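Local coordinates for protein ATP-dependent DNA helicase (Mycobacterium smegmatis, PDB 5V9X) that unwinds RNA:DNA duplexes as an ATP-dependent helicase that tracks in the 3'-to-5' direction along single-stranded DNA, at residues A198-A203 / R781-R786; A774-R779 / P822-A827. One frame throughout, in Å; residues are numbered along the deposited sequence.

Interaction 1. Residues A198-A203 / R781-R786; sequences ATKRGA and RECAAR. With nucleotides of chain B.
K200 crosses R786 at about a right angle, and the contact shows how two cations can be packed together when acids gather at their ends. The apolar part of the lysine does the packing. Its CD lies over the centre of one face of the R786 guanidinium, 3.8 Å above the plane, and the extended chain then carries the ammonium past that flat group. With CG set beside the backbone N and anti to the carbonyl carbon (chi1 -63°), K200 leaves the first turn of helix 200-213 toward helix 774-786.

At the polar end, K200 NZ comes 3.5 Å from C783 SG and 3.8 Å from R786 NH2. D462 forms salt bridges with both K200 NZ and R786 NE, so it probably offsets the like charges, and E830 of helix 822-835 adds a second salt bridge to the lysine.

T199 occupies the N-cap position of helix 200-213, and A203 N returns to T199 O in a 3.2 Å backbone bond. This helix comes after strand 187-191 of the seven-stranded parallel sheet and the short helix 194-197 in the DEAD/DEAH-box region, a RecA-like fold, whereas helix 774-786 belongs to the DEAD/H-associated region.

Nucleic acid packing falls to the neighbouring R201, whose end leads away from R781-R786 toward the bound DNA strand. Its NH2 lies 3.6 Å from C4' of DG9 in chain B, and the arginine also packs on a thymine base. E168, through a salt bridge to NE, and the carbonyl of P105, hydrogen-bonded to NH2, hold the guanidinium beside the tracking strand.

Interaction 2. Residues A774-R779 / P822-A827; sequences ALFASR and PIVLEA
The ring of F776 reaches across to A827, bringing CE1 to 3.5 Å from the alanine CB, and the same ring also meets V824. The methyl approaches obliquely, closer to CE1 than to CD1. V824 meets the same CE1 corner: its carbonyl O lies at the ring edge, near the ring plane, 4.0 Å from CE1. The CG1 branch of V824 adds an apolar touch, 4.1 Å from F776 CZ. F776 takes its ring toward the partner helix because CG stands anti to the backbone N (chi1 174°), although its first bond does not itself aim there.

By packing F776 against A827 and V824, the contact joins helices 774-786 and 822-835 in the largely helical end of the DEAD/H-associated region. Their segment axes pass 9.9 Å apart and run in broadly opposing senses, at 126°. The backbones draw together at R779 and A827, whose CA atoms are 5.6 Å apart, and R779 O faces the alanine CB at 4.2 Å.

R779 touches the partner segment through that backbone O, while its charged end leads off to a salt bridge between NH1 and E830. Farther along helix 822-835, V828 continues the apolar surface against F776, and C831 and V835 receive L775.

How the interactions relate
From the N terminus, the chain passes first through 198-203 in the DEAD/DEAH-box region, and interaction 1 is closed at 781-786 only after 577 intervening residues, which include the second seven-stranded parallel sheet and the winged-helix region. Segment 774-779 comes just before that closure, and its partner 822-827 lies beyond it, so the two loops cross. Interaction 2 spans a short loop containing helix 801-815. Helix 774-786 serves both, meeting helix 822-835 and the first RecA-like domain. The contact centres are about 11 Å apart and adjoin directly: C783 SG packs 3.9 Å from E826 CG, and K200 forms a weak ion pair with E826.

Interaction 1. Residues A198-A203 / R781-R786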
loop_
_atom_site.group_PDB
_atom_site.type_symbol
_atom_site.label_atom_id
_atom_site.label_comp_id
_atom_site.label_asym_id
_atom_site.label_seq_id
_atom_site.Cartn_x
_atom_site.Cartn_y
_atom_site.Cartn_z
ATOM N N ALA A 198 1.551 7.986 -2.900
ATOM C CA ALA A 198 1.474 8.533 -1.554
ATOM C C ALA A 198 2.486 7.909 -0.599
ATOM O O ALA A 198 2.297 7.975 0.620
ATOM C CB ALA A 198 0.057 8.370 -1.000
ATOM N N THR A 199 3.555 7.312 -1.120
ATOM C CA THR A 199 4.540 6.634 -0.289
ATOM C C THR A 199 5.940 7.133 -0.616
ATOM O O THR A 199 6.184 7.723 -1.673
ATOM C CB THR A 199 4.495 5.111 -0.474
ATOM O OG1 THR A 199 4.722 4.789 -1.853
ATOM C CG2 THR A 199 3.149 4.555 -0.036
ATOM N N LYS A 200 6.864 6.877 0.315
ATOM C CA LYS A 200 8.272 7.154 0.063
ATOM C C LYS A 200 8.835 6.270 -1.039
ATOM O O LYS A 200 9.884 6.595 -1.604
ATOM C CB LYS A 200 9.090 6.975 1.341
ATOM C CG LYS A 200 8.723 7.941 2.448
ATOM C CD LYS A 200 9.713 7.865 3.595
ATOM C CE LYS A 200 9.225 8.669 4.787
ATOM N NZ LYS A 200 10.220 8.695 5.891
ATOM N N ARG A 201 8.172 5.154 -1.348
ATOM C CA ARG A 201 8.573 4.360 -2.501
ATOM C C ARG A 201 8.371 5.139 -3.799
ATOM O O ARG A 201 9.196 5.055 -4.713
ATOM C CB ARG A 201 7.791 3.046 -2.523
ATOM C CG ARG A 201 8.327 2.016 -3.504
ATOM C CD ARG A 201 7.475 0.760 -3.493
ATOM N NE ARG A 201 7.944 -0.225 -4.463
ATOM C CZ ARG A 201 7.188 -1.199 -4.962
ATOM N NH1 ARG A 201 5.919 -1.313 -4.589
ATOM N NH2 ARG A 201 7.696 -2.053 -5.842
ATOM N N GLY A 202 7.280 5.906 -3.889
ATOM C CA GLY A 202 7.045 6.728 -5.068
ATOM C C GLY A 202 7.945 7.944 -5.124
ATOM O O GLY A 202 8.379 8.356 -6.203
ATOM N N ALA A 203 8.229 8.540 -3.963
ATOM C CA ALA A 203 9.216 9.613 -3.911
ATOM C C ALA A 203 10.578 9.104 -4.360
ATOM O O ALA A 203 11.295 9.780 -5.109
ATOM C CB ALA A 203 9.294 10.192 -2.502
ATOM N N ARG A 781 14.361 4.931 13.350
ATOM C CA ARG A 781 15.234 3.854 12.893
ATOM C C ARG A 781 15.094 3.635 11.391
ATOM O O ARG A 781 16.095 3.582 10.666
ATOM C CB ARG A 781 14.922 2.564 13.652
ATOM C CG ARG A 781 15.597 1.335 13.062
ATOM C CD ARG A 781 15.092 0.052 13.695
ATOM N NE ARG A 781 13.639 -0.080 13.613
ATOM C CZ ARG A 781 12.980 -0.452 12.519
ATOM N NH1 ARG A 781 13.639 -0.721 11.400
ATOM N NH2 ARG A 781 11.657 -0.549 12.542
ATOM N N GLU A 782 13.855 3.498 10.908
ATOM C CA GLU A 782 13.634 3.294 9.479
ATOM C C GLU A 782 14.174 4.465 8.664
ATOM O O GLU A 782 14.711 4.273 7.567
ATOM C CB GLU A 782 12.144 3.085 9.200
ATOM C CG GLU A 782 11.526 1.868 9.883
ATOM C CD GLU A 782 10.021 1.782 9.675
ATOM O OE1 GLU A 782 9.455 2.692 9.029
ATOM O OE2 GLU A 782 9.401 0.808 10.157
ATOM N N CYS A 783 14.046 5.688 9.188
ATOM C CA CYS A 783 14.565 6.854 8.479
ATOM C C CYS A 783 16.089 6.851 8.449
ATOM O O CYS A 783 16.699 7.085 7.398
ATOM C CB CYS A 783 14.044 8.140 9.120
ATOM S SG CYS A 783 12.347 8.573 8.666
ATOM N N ALA A 784 16.724 6.588 9.596
ATOM C CA ALA A 784 18.182 6.583 9.650
ATOM C C ALA A 784 18.770 5.546 8.702
ATOM O O ALA A 784 19.754 5.818 8.004
ATOM C CB ALA A 784 18.656 6.330 11.082
ATOM N N ALA A 785 18.173 4.352 8.657
ATOM C CA ALA A 785 18.671 3.309 7.768
ATOM C C ALA A 785 18.438 3.667 6.306
ATOM O O ALA A 785 19.322 3.465 5.465
ATOM C CB ALA A 785 18.011 1.973 8.105
ATOM N N ARG A 786 17.256 4.202 5.985
ATOM C CA ARG A 786 16.960 4.570 4.603
ATOM C C ARG A 786 17.894 5.668 4.108
ATOM O O ARG A 786 18.272 5.680 2.930
ATOM C CB ARG A 786 15.496 5.006 4.482
ATOM C CG ARG A 786 15.027 5.260 3.056
ATOM C CD ARG A 786 13.516 5.447 2.971
ATOM N NE ARG A 786 12.894 5.628 4.280
ATOM C CZ ARG A 786 11.913 4.866 4.755
ATOM N NH1 ARG A 786 11.428 3.875 4.023
ATOM N NH2 ARG A 786 11.405 5.100 5.959
ATOM P P DG B 9 6.811 -7.739 -5.134
ATOM O OP1 DG B 9 6.354 -7.929 -6.528
ATOM O OP2 DG B 9 6.930 -8.901 -4.223
ATOM O "O5'" DG B 9 8.213 -6.985 -5.155
ATOM C "C5'" DG B 9 8.298 -5.676 -5.699
ATOM C "C4'" DG B 9 9.662 -5.071 -5.435
ATOM O "O4'" DG B 9 9.782 -4.745 -4.028
ATOM C "C3'" DG B 9 10.842 -5.977 -5.771
ATOM O "O3'" DG B 9 11.872 -5.219 -6.381
ATOM C "C2'" DG B 9 11.270 -6.525 -4.410
ATOM C "C1'" DG B 9 10.914 -5.377 -3.474
ATOM N N9 DG B 9 10.568 -5.817 -2.126
ATOM C C8 DG B 9 9.549 -6.668 -1.773
ATOM N N7 DG B 9 9.472 -6.880 -0.490
ATOM C C5 DG B 9 10.500 -6.119 0.045
ATOM C C6 DG B 9 10.901 -5.953 1.389
ATOM O O6 DG B 9 10.410 -6.464 2.405
ATOM N N1 DG B 9 11.991 -5.094 1.501
ATOM C C2 DG B 9 12.613 -4.471 0.443
ATOM N N2 DG B 9 13.651 -3.675 0.748
ATOM N N3 DG B 9 12.245 -4.619 -0.826
ATOM C C4 DG B 9 11.185 -5.456 -0.948
#

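Interaction 2. Residues A774-R779 / P822-A827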
loop_
_atom_site.group_PDB
_atom_site.type_symbol
_atom_site.label_atom_id
_atom_site.label_comp_id
_atom_site.label_asym_id
_atom_site.label_seq_id
_atom_site.Cartn_x
_atom_site.Cartn_y
_atom_site.Cartn_z
ATOM N N ALA A 774 6.634 5.467 21.132
ATOM C CA ALA A 774 7.266 4.307 20.514
ATOM C C ALA A 774 7.254 4.401 18.993
ATOM O O ALA A 774 8.167 3.890 18.335
ATOM C CB ALA A 774 6.569 3.026 20.972
ATOM N N LEU A 775 6.232 5.043 18.420
ATOM C CA LEU A 775 6.179 5.201 16.970
ATOM C C LEU A 775 7.373 5.995 16.459
ATOM O O LEU A 775 7.980 5.635 15.442
ATOM C CB LEU A 775 4.874 5.885 16.562
ATOM C CG LEU A 775 4.781 6.284 15.090
ATOM C CD1 LEU A 775 4.669 5.050 14.201
ATOM C CD2 LEU A 775 3.620 7.236 14.854
ATOM N N PHE A 776 7.729 7.075 17.157
ATOM C CA PHE A 776 8.855 7.895 16.726
ATOM C C PHE A 776 10.158 7.111 16.762
ATOM O O PHE A 776 11.003 7.259 15.872
ATOM C CB PHE A 776 8.961 9.142 17.599
ATOM C CG PHE A 776 10.177 9.974 17.318
ATOM C CD1 PHE A 776 10.167 10.912 16.302
ATOM C CD2 PHE A 776 11.333 9.819 18.069
ATOM C CE1 PHE A 776 11.285 11.676 16.040
ATOM C CE2 PHE A 776 12.453 10.580 17.808
ATOM C CZ PHE A 776 12.428 11.509 16.794
ATOM N N ALA A 777 10.349 6.283 17.793
ATOM C CA ALA A 777 11.557 5.469 17.869
ATOM C C ALA A 777 11.678 4.548 16.662
ATOM O O ALA A 777 12.763 4.403 16.089
ATOM C CB ALA A 777 11.566 4.661 19.167
ATOM N N SER A 778 10.568 3.931 16.250
ATOM C CA SER A 778 10.598 3.040 15.094
ATOM C C SER A 778 10.854 3.814 13.808
ATOM O O SER A 778 11.699 3.425 12.994
ATOM C CB SER A 778 9.288 2.257 14.997
ATOM O OG SER A 778 9.147 1.356 16.080
ATOM N N ARG A 779 10.131 4.917 13.605
ATOM C CA ARG A 779 10.284 5.670 12.369
ATOM C C ARG A 779 11.603 6.430 12.315
ATOM O O ARG A 779 12.065 6.760 11.218
ATOM C CB ARG A 779 9.100 6.621 12.185
ATOM C CG ARG A 779 7.753 5.907 12.093
ATOM C CD ARG A 779 7.743 4.870 10.974
ATOM N NE ARG A 779 6.554 4.022 11.011
ATOM C CZ ARG A 779 5.495 4.178 10.223
ATOM N NH1 ARG A 779 5.471 5.154 9.325
ATOM N NH2 ARG A 779 4.458 3.354 10.328
ATOM N N PRO A 822 18.574 16.435 10.719
ATOM C CA PRO A 822 17.630 16.118 9.632
ATOM C C PRO A 822 16.888 14.800 9.794
ATOM O O PRO A 822 15.756 14.682 9.309
ATOM C CB PRO A 822 18.531 16.111 8.391
ATOM C CG PRO A 822 19.626 17.060 8.733
ATOM C CD PRO A 822 19.885 16.867 10.205
ATOM N N ILE A 823 17.479 13.802 10.455
ATOM C CA ILE A 823 16.760 12.548 10.658
ATOM C C ILE A 823 15.660 12.728 11.698
ATOM O O ILE A 823 14.553 12.196 11.547
ATOM C CB ILE A 823 17.733 11.421 11.044
ATOM C CG1 ILE A 823 18.828 11.292 9.988
ATOM C CG2 ILE A 823 16.991 10.099 11.173
ATOM C CD1 ILE A 823 18.295 11.012 8.602
ATOM N N VAL A 824 15.940 13.485 12.762
ATOM C CA VAL A 824 14.899 13.803 13.738
ATOM C C VAL A 824 13.773 14.585 13.072
ATOM O O VAL A 824 12.588 14.297 13.278
ATOM C CB VAL A 824 15.494 14.575 14.929
ATOM C CG1 VAL A 824 14.391 15.016 15.878
ATOM C CG2 VAL A 824 16.515 13.719 15.658
ATOM N N LEU A 825 14.129 15.584 12.260
ATOM C CA LEU A 825 13.121 16.373 11.556
ATOM C C LEU A 825 12.239 15.486 10.685
ATOM O O LEU A 825 11.009 15.621 10.684
ATOM C CB LEU A 825 13.796 17.449 10.705
ATOM C CG LEU A 825 14.653 18.509 11.397
ATOM C CD1 LEU A 825 15.286 19.428 10.364
ATOM C CD2 LEU A 825 13.830 19.310 12.392
ATOM N N GLU A 826 12.853 14.567 9.937
ATOM C CA GLU A 826 12.087 13.739 9.011
ATOM C C GLU A 826 11.250 12.703 9.750
ATOM O O GLU A 826 10.116 12.415 9.348
ATOM C CB GLU A 826 13.024 13.065 8.008
ATOM C CG GLU A 826 12.336 12.088 7.067
ATOM C CD GLU A 826 11.154 12.700 6.328
ATOM O OE1 GLU A 826 11.173 13.919 6.051
ATOM O OE2 GLU A 826 10.200 11.954 6.020
ATOM N N ALA A 827 11.787 12.130 10.830
ATOM C CA ALA A 827 11.005 11.201 11.639
ATOM C C ALA A 827 9.756 11.879 12.192
ATOM O O ALA A 827 8.657 11.313 12.146
ATOM C CB ALA A 827 11.864 10.638 12.770
#